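Local structure of structural protein ORF131 (Acidianus two-tailed virus, 3FAJ) at residues Gly45-Tyr49 against Pro50-Leu54. The protein is a structural protein of the archaeal virus particle and probably binds DNA. Residues are numbered along the deposited sequence; the frame is centred on the assembly and turned at random.
Sequences GQLGY and PEVTL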
ATOM      1  N   GLY A  45       6.915   8.921   7.175  1.00 24.54           N
ATOM      2  CA  GLY A  45       6.195   9.647   8.199  1.00 25.03           C
ATOM      3  C   GLY A  45       5.366  10.783   7.639  1.00 24.83           C
ATOM      4  O   GLY A  45       4.814  11.561   8.394  1.00 25.24           O
ATOM      5  N   GLN A  46       5.236  10.875   6.433  1.00 24.88           N
ATOM      6  CA  GLN A  46       4.570  11.964   5.723  1.00 26.09           C
ATOM      7  C   GLN A  46       3.047  11.874   5.820  1.00 26.27           C
ATOM      8  O   GLN A  46       2.347  12.884   5.715  1.00 26.46           O
ATOM      9  CB  GLN A  46       4.972  11.979   4.247  1.00 25.04           C
ATOM     10  CG  GLN A  46       6.436  12.332   4.002  1.00 27.98           C
ATOM     11  CD  GLN A  46       6.782  12.257   2.524  1.00 27.62           C
ATOM     12  OE1 GLN A  46       6.121  11.530   1.775  1.00 31.55           O
ATOM     13  NE2 GLN A  46       7.783  13.071   2.092  1.00 31.35           N
ATOM     14  N   LEU A  47       2.545  10.656   6.009  1.00 27.65           N
ATOM     15  CA  LEU A  47       1.117  10.339   6.043  1.00 29.08           C
ATOM     16  C   LEU A  47       0.678  10.011   7.451  1.00 29.88           C
ATOM     17  O   LEU A  47       1.483   9.627   8.303  1.00 32.22           O
ATOM     18  CB  LEU A  47       0.836   9.133   5.160  1.00 29.94           C
ATOM     19  CG  LEU A  47       0.427   9.335   3.710  1.00 31.85           C
ATOM     20  CD1 LEU A  47       1.004  10.576   3.025  1.00 30.77           C
ATOM     21  CD2 LEU A  47       0.695   8.029   2.954  1.00 32.47           C
ATOM     22  N   GLY A  48      -0.604  10.168   7.703  1.00 28.56           N
ATOM     23  CA  GLY A  48      -1.138   9.824   8.996  1.00 27.42           C
ATOM     24  C   GLY A  48      -2.076   8.648   8.848  1.00 25.80           C
ATOM     25  O   GLY A  48      -2.193   8.052   7.762  1.00 25.17           O
ATOM     26  N   TYR A  49      -2.712   8.299   9.958  1.00 24.57           N
ATOM     27  CA  TYR A  49      -3.717   7.254   9.969  1.00 24.27           C
ATOM     28  C   TYR A  49      -5.010   7.928  10.370  1.00 23.65           C
ATOM     29  O   TYR A  49      -5.019   8.717  11.317  1.00 23.49           O
ATOM     30  CB  TYR A  49      -3.361   6.143  10.960  1.00 24.47           C
ATOM     31  CG  TYR A  49      -4.333   4.984  10.952  1.00 24.45           C
ATOM     32  CD1 TYR A  49      -4.230   3.968   9.992  1.00 24.74           C
ATOM     33  CD2 TYR A  49      -5.362   4.903  11.898  1.00 23.67           C
ATOM     34  CE1 TYR A  49      -5.134   2.896   9.982  1.00 25.35           C
ATOM     35  CE2 TYR A  49      -6.267   3.825  11.888  1.00 25.73           C
ATOM     36  CZ  TYR A  49      -6.130   2.826  10.921  1.00 26.42           C
ATOM     37  OH  TYR A  49      -7.022   1.767  10.887  1.00 26.53           O
ATOM     38  N   PRO A  50      -6.113   7.607   9.676  1.00 23.78           N
ATOM     39  CA  PRO A  50      -6.305   6.612   8.612  1.00 24.03           C
ATOM     40  C   PRO A  50      -5.993   7.045   7.175  1.00 24.39           C
ATOM     41  O   PRO A  50      -6.280   6.281   6.260  1.00 24.92           O
ATOM     42  CB  PRO A  50      -7.801   6.298   8.726  1.00 24.06           C
ATOM     43  CG  PRO A  50      -8.387   7.608   9.093  1.00 23.86           C
ATOM     44  CD  PRO A  50      -7.386   8.256  10.044  1.00 23.89           C
ATOM     45  N   GLU A  51      -5.418   8.232   6.971  1.00 24.49           N
ATOM     46  CA  GLU A  51      -5.077   8.700   5.608  1.00 25.48           C
ATOM     47  C   GLU A  51      -4.402   7.621   4.762  1.00 24.35           C
ATOM     48  O   GLU A  51      -4.782   7.394   3.609  1.00 23.62           O
ATOM     49  CB  GLU A  51      -4.178   9.949   5.656  0.80 25.66           C
ATOM     50  CG  GLU A  51      -3.564  10.359   4.303  0.80 28.12           C
ATOM     51  CD  GLU A  51      -2.583  11.532   4.405  0.80 28.84           C
ATOM     52  OE1 GLU A  51      -1.972  11.738   5.479  0.80 32.46           O
ATOM     53  OE2 GLU A  51      -2.415  12.258   3.397  0.80 33.68           O
ATOM     54  N   VAL A  52      -3.424   6.940   5.348  1.00 23.37           N
ATOM     55  CA  VAL A  52      -2.664   5.963   4.586  1.00 23.84           C
ATOM     56  C   VAL A  52      -3.555   4.841   4.082  1.00 24.00           C
ATOM     57  O   VAL A  52      -3.468   4.490   2.895  1.00 23.91           O
ATOM     58  CB  VAL A  52      -1.431   5.404   5.363  1.00 24.56           C
ATOM     59  CG1 VAL A  52      -1.822   4.750   6.693  1.00 25.18           C
ATOM     60  CG2 VAL A  52      -0.621   4.414   4.463  1.00 25.33           C
ATOM     61  N   THR A  53      -4.418   4.290   4.946  1.00 22.75           N
ATOM     62  CA  THR A  53      -5.236   3.151   4.502  1.00 23.79           C
ATOM     63  C   THR A  53      -6.382   3.552   3.579  1.00 23.68           C
ATOM     64  O   THR A  53      -6.736   2.786   2.678  1.00 25.00           O
ATOM     65  CB  THR A  53      -5.753   2.317   5.667  1.00 23.41           C
ATOM     66  OG1 THR A  53      -6.333   3.189   6.631  1.00 22.40           O
ATOM     67  CG2 THR A  53      -4.579   1.524   6.285  1.00 24.62           C
ATOM     68  N   LEU A  54      -6.935   4.745   3.784  1.00 23.87           N
ATOM     69  CA  LEU A  54      -8.001   5.246   2.904  1.00 23.07           C
ATOM     70  C   LEU A  54      -7.436   5.450   1.492  1.00 23.05           C
ATOM     71  O   LEU A  54      -8.081   5.085   0.499  1.00 23.55           O
ATOM     72  CB  LEU A  54      -8.565   6.558   3.444  1.00 22.87           C
ATOM     73  CG  LEU A  54      -9.348   6.445   4.764  1.00 23.18           C
ATOM     74  CD1 LEU A  54      -9.559   7.829   5.372  1.00 23.37           C
ATOM     75  CD2 LEU A  54     -10.686   5.726   4.541  1.00 24.81           C
TER
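Over one face of the Tyr-49 ring lies Pro-50, its CA 3.7 Å from the ring centroid in a CH-pi contact; at the edge, near the ring plane, comes Val-52 CG1, while Thr-53 OG1 approaches CE1 obliquely. This is a helix N-terminus entered through a cis Tyr-Pro peptide, with Pro-50 as N-cap of helix 51-66. The cis bond, which proline readily adopts, brings Tyr-49 CA and Pro-50 CA to 3.0 Å, and with CG of Tyr-49 opposite the backbone N (chi1 -176°) the ring lies against the proline. Pro-50 O takes two donors, Leu-54 N and Thr-53 OG1, the threonine's chi1 of 49° turning its hydroxyl back to that oxygen. Gly-48 O accepts Val-52 N at 2.9 Å, tying the short extended piece, where Tyr-49 pairs with Gln-99 through the backbone, to the helix start. Branched and apolar, Leu-47 and Val-52 suit their buried places, CD2 of the leucine against CG2 of the valine. Leu-47 CG meets Glu-51 CD at 3.8 Å, the side chains crossing at about a right angle. Glu-51, extended, is long enough to reach back past the leucine, giving OE2 to a salt bridge with Lys-55, while Gly-48 N donates to the anti side of Glu-51 OE1 at 3.0 Å, 25° out of the carboxylate plane.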